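Local coordinates for protein uronate dehydrogenase (Agrobacterium tumefaciens, PDB 3RFX) that catalyses the NAD-dependent oxidation of uronic acids such as glucuronate and galacturonate, using a Rossmann-type fold to hold the dinucleotide, at residues A33-L38 with Q49-D54; L146-F151 with L198-V203; L176-S181 with A211-N216. The protein carries 1 engineered substitution. One frame throughout, in Å; residues are numbered along the deposited sequence.

Contact 1 (A33-L38 with Q49-D54). With NAD (nicotinamide-adenine-dinucleotide), chain D.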
# COMPACT_ATOMS: atom_id res chain seq x y z
N ALA A 33 -41.71 -0.83 12.90
CA ALA A 33 -41.60 -1.66 14.09
C ALA A 33 -40.74 -1.00 15.16
O ALA A 33 -39.83 -0.23 14.85
CB ALA A 33 -41.04 -3.04 13.73
N ASP A 34 -41.04 -1.31 16.41
CA ASP A 34 -40.23 -0.86 17.54
C ASP A 34 -40.67 -1.61 18.78
O ASP A 34 -41.77 -2.17 18.82
CB ASP A 34 -40.39 0.65 17.75
CG ASP A 34 -39.19 1.27 18.48
OD1 ASP A 34 -38.47 2.06 17.85
OD2 ASP A 34 -38.96 0.95 19.67
N LEU A 35 -39.79 -1.66 19.78
CA LEU A 35 -40.13 -2.22 21.08
C LEU A 35 -41.12 -1.27 21.76
O LEU A 35 -42.01 -1.70 22.50
CB LEU A 35 -38.88 -2.38 21.93
CG LEU A 35 -39.05 -2.89 23.37
CD1 LEU A 35 -39.56 -4.32 23.38
CD2 LEU A 35 -37.74 -2.79 24.14
N SER A 36 -40.95 0.02 21.50
CA SER A 36 -41.80 1.07 22.07
C SER A 36 -43.08 1.27 21.27
O SER A 36 -43.14 0.96 20.08
CB SER A 36 -41.04 2.40 22.11
OG SER A 36 -39.87 2.29 22.91
N PRO A 37 -44.13 1.79 21.93
CA PRO A 37 -45.39 2.11 21.25
C PRO A 37 -45.16 3.05 20.07
O PRO A 37 -44.37 3.98 20.16
CB PRO A 37 -46.20 2.83 22.33
CG PRO A 37 -45.66 2.28 23.62
CD PRO A 37 -44.20 2.05 23.38
N LEU A 38 -45.87 2.80 18.98
CA LEU A 38 -45.79 3.63 17.79
C LEU A 38 -47.07 4.42 17.62
O LEU A 38 -48.14 3.94 17.97
CB LEU A 38 -45.59 2.75 16.55
CG LEU A 38 -44.19 2.19 16.31
CD1 LEU A 38 -44.24 1.07 15.26
CD2 LEU A 38 -43.27 3.32 15.87
N GLN A 49 -45.33 -4.00 17.13
CA GLN A 49 -44.59 -3.85 18.37
C GLN A 49 -43.93 -5.17 18.73
O GLN A 49 -44.60 -6.18 18.93
CB GLN A 49 -45.50 -3.39 19.51
CG GLN A 49 -44.76 -3.10 20.82
CD GLN A 49 -45.62 -2.40 21.86
OE1 GLN A 49 -46.82 -2.22 21.68
NE2 GLN A 49 -44.99 -1.99 22.97
N CYS A 50 -42.60 -5.17 18.79
CA CYS A 50 -41.90 -6.37 19.23
C CYS A 50 -40.46 -6.12 19.66
O CYS A 50 -39.82 -5.16 19.24
CB CYS A 50 -41.96 -7.47 18.16
SG CYS A 50 -40.74 -7.34 16.83
N ASP A 51 -39.98 -7.01 20.52
CA ASP A 51 -38.61 -7.00 20.99
C ASP A 51 -37.75 -7.76 19.97
O ASP A 51 -38.09 -8.87 19.57
CB ASP A 51 -38.56 -7.71 22.34
CG ASP A 51 -37.23 -7.53 23.05
OD1 ASP A 51 -36.23 -7.18 22.39
OD2 ASP A 51 -37.20 -7.74 24.28
N LEU A 52 -36.64 -7.15 19.55
CA LEU A 52 -35.71 -7.81 18.62
C LEU A 52 -35.15 -9.10 19.20
O LEU A 52 -34.67 -9.97 18.47
CB LEU A 52 -34.57 -6.86 18.24
CG LEU A 52 -35.02 -5.70 17.35
CD1 LEU A 52 -34.00 -4.54 17.32
CD2 LEU A 52 -35.31 -6.19 15.94
N ALA A 53 -35.20 -9.23 20.53
CA ALA A 53 -34.66 -10.40 21.19
C ALA A 53 -35.63 -11.59 21.11
O ALA A 53 -35.29 -12.70 21.51
CB ALA A 53 -34.33 -10.09 22.65
N ASP A 54 -36.83 -11.34 20.60
CA ASP A 54 -37.89 -12.34 20.51
C ASP A 54 -37.92 -12.90 19.09
O ASP A 54 -38.48 -12.28 18.19
CB ASP A 54 -39.23 -11.70 20.87
CG ASP A 54 -40.40 -12.69 20.84
OD1 ASP A 54 -40.31 -13.73 20.16
OD2 ASP A 54 -41.42 -12.42 21.51
PA NAD D . -32.70 5.76 19.05
O1A NAD D . -31.90 5.21 20.48
O2A NAD D . -33.17 7.39 18.99
O5B NAD D . -33.67 4.63 18.18
C5B NAD D . -33.54 3.31 18.58
C4B NAD D . -34.84 2.51 18.61
O4B NAD D . -34.64 1.11 18.68
C3B NAD D . -35.76 2.92 19.68
O3B NAD D . -36.89 3.63 19.34
C2B NAD D . -35.80 1.78 20.61
O2B NAD D . -36.96 1.62 21.41
C1B NAD D . -35.47 0.63 19.72
N9A NAD D . -34.96 -0.54 20.38
C8A NAD D . -33.94 -0.60 21.36
N7A NAD D . -33.86 -1.91 21.79
C5A NAD D . -34.84 -2.65 21.09
C6A NAD D . -35.19 -4.02 21.13
N6A NAD D . -34.51 -4.89 22.02
N1A NAD D . -36.20 -4.48 20.32
C2A NAD D . -36.88 -3.63 19.47
N3A NAD D . -36.52 -2.24 19.41
C4A NAD D . -35.52 -1.80 20.23
O3 NAD D . -31.49 5.68 18.08
PN NAD D . -31.25 6.63 16.82
O1N NAD D . -32.56 6.99 16.15
O2N NAD D . -30.53 7.91 17.23
O5D NAD D . -30.35 5.83 15.79

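Contact 2 (L146-F151 with L198-V203)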
# COMPACT_ATOMS: atom_id res chain seq x y z
N LEU A 146 -21.37 -10.39 11.58
CA LEU A 146 -22.48 -11.32 11.32
C LEU A 146 -23.03 -11.11 9.91
O LEU A 146 -23.25 -12.08 9.17
CB LEU A 146 -23.60 -11.14 12.35
CG LEU A 146 -24.69 -12.23 12.30
CD1 LEU A 146 -24.21 -13.45 13.02
CD2 LEU A 146 -25.99 -11.72 12.91
N ALA A 147 -23.26 -9.86 9.52
CA ALA A 147 -23.76 -9.57 8.18
C ALA A 147 -22.80 -10.09 7.11
O ALA A 147 -23.22 -10.63 6.08
CB ALA A 147 -24.01 -8.07 7.98
N ARG A 148 -21.50 -9.93 7.35
CA ARG A 148 -20.51 -10.40 6.37
C ARG A 148 -20.59 -11.91 6.22
O ARG A 148 -20.53 -12.43 5.11
CB ARG A 148 -19.09 -9.98 6.77
CG ARG A 148 -18.00 -10.46 5.78
CD ARG A 148 -18.08 -9.72 4.44
NE ARG A 148 -17.65 -10.56 3.32
CZ ARG A 148 -17.31 -10.11 2.12
NH1 ARG A 148 -17.30 -8.80 1.87
NH2 ARG A 148 -16.95 -10.97 1.17
N MET A 149 -20.74 -12.61 7.34
CA MET A 149 -20.84 -14.07 7.32
C MET A 149 -22.08 -14.54 6.54
O MET A 149 -21.99 -15.46 5.71
CB MET A 149 -20.80 -14.65 8.75
CG MET A 149 -20.76 -16.18 8.82
SD MET A 149 -22.44 -16.88 8.78
CE MET A 149 -23.00 -16.50 10.44
N TYR A 150 -23.23 -13.92 6.80
CA TYR A 150 -24.43 -14.27 6.04
C TYR A 150 -24.29 -13.92 4.56
O TYR A 150 -24.87 -14.60 3.70
CB TYR A 150 -25.70 -13.62 6.61
CG TYR A 150 -26.28 -14.36 7.80
CD1 TYR A 150 -27.46 -15.09 7.69
CD2 TYR A 150 -25.63 -14.34 9.03
CE1 TYR A 150 -27.99 -15.77 8.79
CE2 TYR A 150 -26.14 -15.02 10.13
CZ TYR A 150 -27.33 -15.73 10.00
OH TYR A 150 -27.84 -16.40 11.10
N PHE A 151 -23.52 -12.89 4.25
CA PHE A 151 -23.26 -12.59 2.84
C PHE A 151 -22.41 -13.68 2.16
O PHE A 151 -22.77 -14.16 1.09
CB PHE A 151 -22.59 -11.23 2.64
CG PHE A 151 -22.13 -11.02 1.22
CD1 PHE A 151 -23.05 -10.87 0.20
CD2 PHE A 151 -20.77 -11.01 0.92
CE1 PHE A 151 -22.62 -10.70 -1.11
CE2 PHE A 151 -20.34 -10.83 -0.39
CZ PHE A 151 -21.27 -10.67 -1.41
N LEU A 198 -25.13 -5.34 -4.76
CA LEU A 198 -24.66 -4.53 -3.63
C LEU A 198 -23.46 -5.15 -2.94
O LEU A 198 -22.44 -4.49 -2.73
CB LEU A 198 -25.78 -4.32 -2.59
CG LEU A 198 -25.31 -3.51 -1.38
CD1 LEU A 198 -25.16 -2.07 -1.79
CD2 LEU A 198 -26.29 -3.63 -0.21
N GLY A 199 -23.58 -6.43 -2.59
CA GLY A 199 -22.57 -7.10 -1.79
C GLY A 199 -22.80 -6.83 -0.31
O GLY A 199 -23.95 -6.73 0.14
N CYS A 200 -21.71 -6.69 0.45
CA CYS A 200 -21.81 -6.35 1.87
C CYS A 200 -20.84 -5.21 2.21
O CYS A 200 -19.95 -5.38 3.04
CB CYS A 200 -21.50 -7.57 2.74
SG CYS A 200 -21.93 -7.42 4.52
N PRO A 201 -20.99 -4.06 1.55
CA PRO A 201 -19.99 -3.00 1.69
C PRO A 201 -20.09 -2.19 2.99
O PRO A 201 -21.18 -1.98 3.50
CB PRO A 201 -20.31 -2.08 0.51
CG PRO A 201 -21.79 -2.21 0.36
CD PRO A 201 -22.06 -3.68 0.61
N VAL A 202 -18.94 -1.76 3.51
CA VAL A 202 -18.89 -0.71 4.53
C VAL A 202 -19.14 0.63 3.85
O VAL A 202 -18.52 0.95 2.84
CB VAL A 202 -17.51 -0.68 5.22
CG1 VAL A 202 -17.38 0.56 6.12
CG2 VAL A 202 -17.26 -1.96 6.02
N VAL A 203 -20.06 1.40 4.41
CA VAL A 203 -20.38 2.72 3.89
C VAL A 203 -20.17 3.72 5.02
O VAL A 203 -20.71 3.55 6.11
CB VAL A 203 -21.86 2.81 3.46
CG1 VAL A 203 -22.18 4.20 2.93
CG2 VAL A 203 -22.19 1.71 2.42
O HOH W 1 -17.53 -6.44 3.64

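Contact 3 (L176-S181 with A211-N216)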
# COMPACT_ATOMS: atom_id res chain seq x y z
N LEU A 176 -18.87 19.07 12.29
CA LEU A 176 -18.37 19.65 11.04
C LEU A 176 -17.72 18.55 10.20
O LEU A 176 -17.54 18.72 9.00
CB LEU A 176 -17.36 20.76 11.32
CG LEU A 176 -17.97 21.98 12.01
CD1 LEU A 176 -16.89 23.01 12.35
CD2 LEU A 176 -19.05 22.61 11.11
N SER A 177 -17.35 17.46 10.86
CA SER A 177 -16.77 16.31 10.16
C SER A 177 -17.76 15.16 10.04
O SER A 177 -17.78 14.48 9.01
CB SER A 177 -15.49 15.81 10.86
OG SER A 177 -14.52 16.86 10.94
N THR A 178 -18.57 14.93 11.08
CA THR A 178 -19.39 13.72 11.15
C THR A 178 -20.83 13.85 10.68
O THR A 178 -21.54 12.84 10.56
CB THR A 178 -19.43 13.14 12.59
OG1 THR A 178 -20.05 14.09 13.46
CG2 THR A 178 -18.03 12.81 13.11
N TRP A 179 -21.28 15.08 10.41
CA TRP A 179 -22.68 15.31 10.05
C TRP A 179 -23.10 14.47 8.87
O TRP A 179 -22.40 14.40 7.86
CB TRP A 179 -22.91 16.78 9.71
CG TRP A 179 -24.37 17.14 9.52
CD1 TRP A 179 -25.42 16.81 10.33
CD2 TRP A 179 -24.92 17.93 8.46
NE1 TRP A 179 -26.59 17.33 9.83
CE2 TRP A 179 -26.31 18.02 8.68
CE3 TRP A 179 -24.38 18.56 7.33
CZ2 TRP A 179 -27.16 18.73 7.83
CZ3 TRP A 179 -25.22 19.26 6.49
CH2 TRP A 179 -26.60 19.33 6.74
N PHE A 180 -24.26 13.84 9.01
CA PHE A 180 -24.89 13.06 7.94
C PHE A 180 -26.31 13.61 7.83
O PHE A 180 -27.14 13.33 8.69
CB PHE A 180 -24.94 11.59 8.36
CG PHE A 180 -25.24 10.62 7.23
CD1 PHE A 180 -25.10 11.00 5.90
CD2 PHE A 180 -25.63 9.32 7.52
CE1 PHE A 180 -25.37 10.09 4.87
CE2 PHE A 180 -25.88 8.40 6.50
CZ PHE A 180 -25.75 8.79 5.19
N SER A 181 -26.58 14.39 6.80
CA SER A 181 -27.89 15.05 6.70
C SER A 181 -29.01 14.04 6.45
O SER A 181 -28.77 12.95 5.94
CB SER A 181 -27.89 16.09 5.58
OG SER A 181 -27.86 15.46 4.30
N ALA A 211 -14.59 18.95 6.02
CA ALA A 211 -13.75 18.39 7.08
C ALA A 211 -13.96 16.91 7.37
O ALA A 211 -13.57 16.42 8.44
CB ALA A 211 -13.90 19.22 8.38
N GLY A 212 -14.56 16.17 6.43
CA GLY A 212 -14.78 14.74 6.61
C GLY A 212 -13.49 13.96 6.84
O GLY A 212 -12.43 14.33 6.31
N TRP A 213 -13.59 12.87 7.61
CA TRP A 213 -12.46 12.02 7.96
C TRP A 213 -12.41 10.73 7.14
O TRP A 213 -11.46 9.97 7.27
CB TRP A 213 -12.54 11.58 9.43
CG TRP A 213 -12.66 12.70 10.43
CD1 TRP A 213 -12.08 13.93 10.37
CD2 TRP A 213 -13.39 12.66 11.67
NE1 TRP A 213 -12.41 14.67 11.51
CE2 TRP A 213 -13.22 13.90 12.31
CE3 TRP A 213 -14.17 11.68 12.29
CZ2 TRP A 213 -13.80 14.19 13.54
CZ3 TRP A 213 -14.76 11.97 13.51
CH2 TRP A 213 -14.57 13.21 14.12
N TRP A 214 -13.45 10.47 6.34
CA TRP A 214 -13.71 9.12 5.82
C TRP A 214 -13.75 9.05 4.30
O TRP A 214 -14.25 9.94 3.64
CB TRP A 214 -15.03 8.57 6.39
CG TRP A 214 -15.08 8.57 7.89
CD1 TRP A 214 -14.04 8.29 8.76
CD2 TRP A 214 -16.21 8.86 8.71
NE1 TRP A 214 -14.48 8.39 10.06
CE2 TRP A 214 -15.80 8.75 10.06
CE3 TRP A 214 -17.54 9.22 8.44
CZ2 TRP A 214 -16.67 8.98 11.12
CZ3 TRP A 214 -18.40 9.45 9.50
CH2 TRP A 214 -17.96 9.32 10.82
N ASP A 215 -13.23 7.95 3.76
CA ASP A 215 -13.05 7.81 2.31
C ASP A 215 -14.02 6.76 1.77
O ASP A 215 -13.86 5.59 2.04
CB ASP A 215 -11.60 7.37 2.03
CG ASP A 215 -11.34 7.07 0.55
OD1 ASP A 215 -12.19 7.40 -0.30
OD2 ASP A 215 -10.27 6.51 0.26
N ASN A 216 -15.04 7.21 1.04
CA ASN A 216 -16.03 6.30 0.44
C ASN A 216 -15.73 6.01 -1.03
O ASN A 216 -16.62 5.57 -1.76
CB ASN A 216 -17.43 6.93 0.51
CG ASN A 216 -18.20 6.53 1.75
OD1 ASN A 216 -18.06 5.42 2.26
ND2 ASN A 216 -19.04 7.44 2.24
O HOH W 2 -16.83 20.54 7.01
O HOH W 3 -16.17 12.19 8.80

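Contact 1 (A33-L38 with Q49-D54)
L35, packed alongside D51 through L35 CD1 and D51 CB (3.7 Å), covers one face of the NAD adenine, with L35 CB 3.4 Å from NAD C2A. The opposite face receives L52, whose CG and CD1 lie over the N1A–C2A side of the ring. Two polar groups meet the adenine at its N1A/N6A edge: D51 OD1 accepts from NAD N6A at 2.9 Å, and the backbone L52 N donates to NAD N1A at 2.8 Å in an almost straight bond (174°). D51 OD1 also takes A53 N from above its carboxylate plane, an Asx turn that fixes the group's rotation. With CG anti to the backbone N (chi1 -156°), the D34 carboxylate faces the ribose diol and grips it with both oxygens, OD1 to NAD O3B and OD2 to NAD O2B, each at 2.7 Å. S36 N, in a second Asx turn, meets D34 OD2 on the anti side, and A12 N donates to OD1. S36 OG adds a weak bond to NAD O2B. Beneath the cofactor, D34 and Q49 form a parallel bridge at the end of their strands: C50 N donates to D34 O at 3.1 Å. The extended Q49 side chain reaches across so that NE2 bonds to L35 O at 3.0 Å, tying down the turn after strand 30-34. An acidic residue ending the second strand and holding both ribose hydroxyls is the hallmark of NAD-specific Rossmann folds; D51 and L52, after the third strand 45-49, complete the adenine pocket with L35, as in short-chain dehydrogenases.

Contact 2 (L146-F151 with L198-V203)
A147 opens the contact from helix 135-154, its CB pointing at the C200 sulfur (CB to SG 4.1 Å). C200 SG lies close against the helix backbone, 3.8 Å from A147 O and also near R148 CA. It gets there because SG stands anti to its own backbone N (chi1 -167°). One residue on, R148 passes its aliphatic part by C200 CB, and its guanidinium reaches back to the segment through water: NH1 donates to a water at 3.0 Å, which in turn donates to C200 O at 2.7 Å. The other end of the group is engaged in a salt bridge, NH2 with D152 OD1, and F151 CD2 lies over the centre of one guanidinium face, so both charge and packing hold the group's orientation. F151 completes the helical side. With CG anti to the backbone N (chi1 171°), its ring turns one face to the G199–C200 peptide: C200 N lies over the ring centre, G199 C nearer the rim, and F151 CE1 is 3.7 Å from G199 CA. Where the ring joins CB, F151 CG meets C200 CB at 3.8 Å. The helix thus covers the segment leading into the last strand, 202-205. Strand 158-163 lies next to both, with L160 touching A147 and C200, while A147 and Y150 also reach helix 80-100; beyond, L146 and M149 pack on L135 and G134 of a second subunit.

Contact 3 (L176-S181 with A211-N216)
S177 and A211 are joined by a short hydrogen bond, S177 OG to A211 O at 2.7 Å, with the hydroxyl well above the carbonyl plane (47°) rather than on a lone pair. The serine takes chi1 -58°, which leaves OG beside its backbone N and brings it to A211 O. S177 CB itself, placed by the backbone, lies 3.6 Å from the centroid of the five-membered ring of W213, a CH-pi contact over the face. T178 is split by its own rotamer. OG1 sits between the backbone N and the carbonyl carbon and turns away to S165 OG, while T178 CG2, beside the backbone N, is left to the tryptophans, 3.4 Å from W213 CZ3 and 4.2 Å from W214 CH2. W214 NE1, bonded to Q254 OE1, comes to the edge of the W213 ring. Two waters bridge the backbones. One links L176 O with A211 N; the other donates to S177 O at 2.8 Å, accepts from W213 N at 2.9 Å and lies over a face of W214. Here the end of helix 175-178 docks on the long segment after strand 202-205. L176 leans on helix 234-238, N209 ND2 bonds to S177 O and W179 O, and W214 stacks on W204 in strand 202-205, while A211 and W213 pack against G223 and F221 of a third subunit.

How the contacts relate
Contact 1 closes before the others open, whereas the segments of contacts 2 and 3 alternate along the chain. The parallel sheet relates the first two: contact 1 lies at the end bearing strands 30-34 and 45-49, and contact 2 flanks the other end, leading into the outermost strand 202-205; their centres are about 25 Å apart. Contact 3 joins helix 175-178 to the loop after strand 202-205. Its centre is about 31 Å from that of contact 1, across the chain's centre, but it touches contact 2 where V203 C and N216 OD1 are 3.9 Å apart. The adenosine half of NAD is thus held at contact 1, while contacts 2 and 3 adjoin neighbouring subunits.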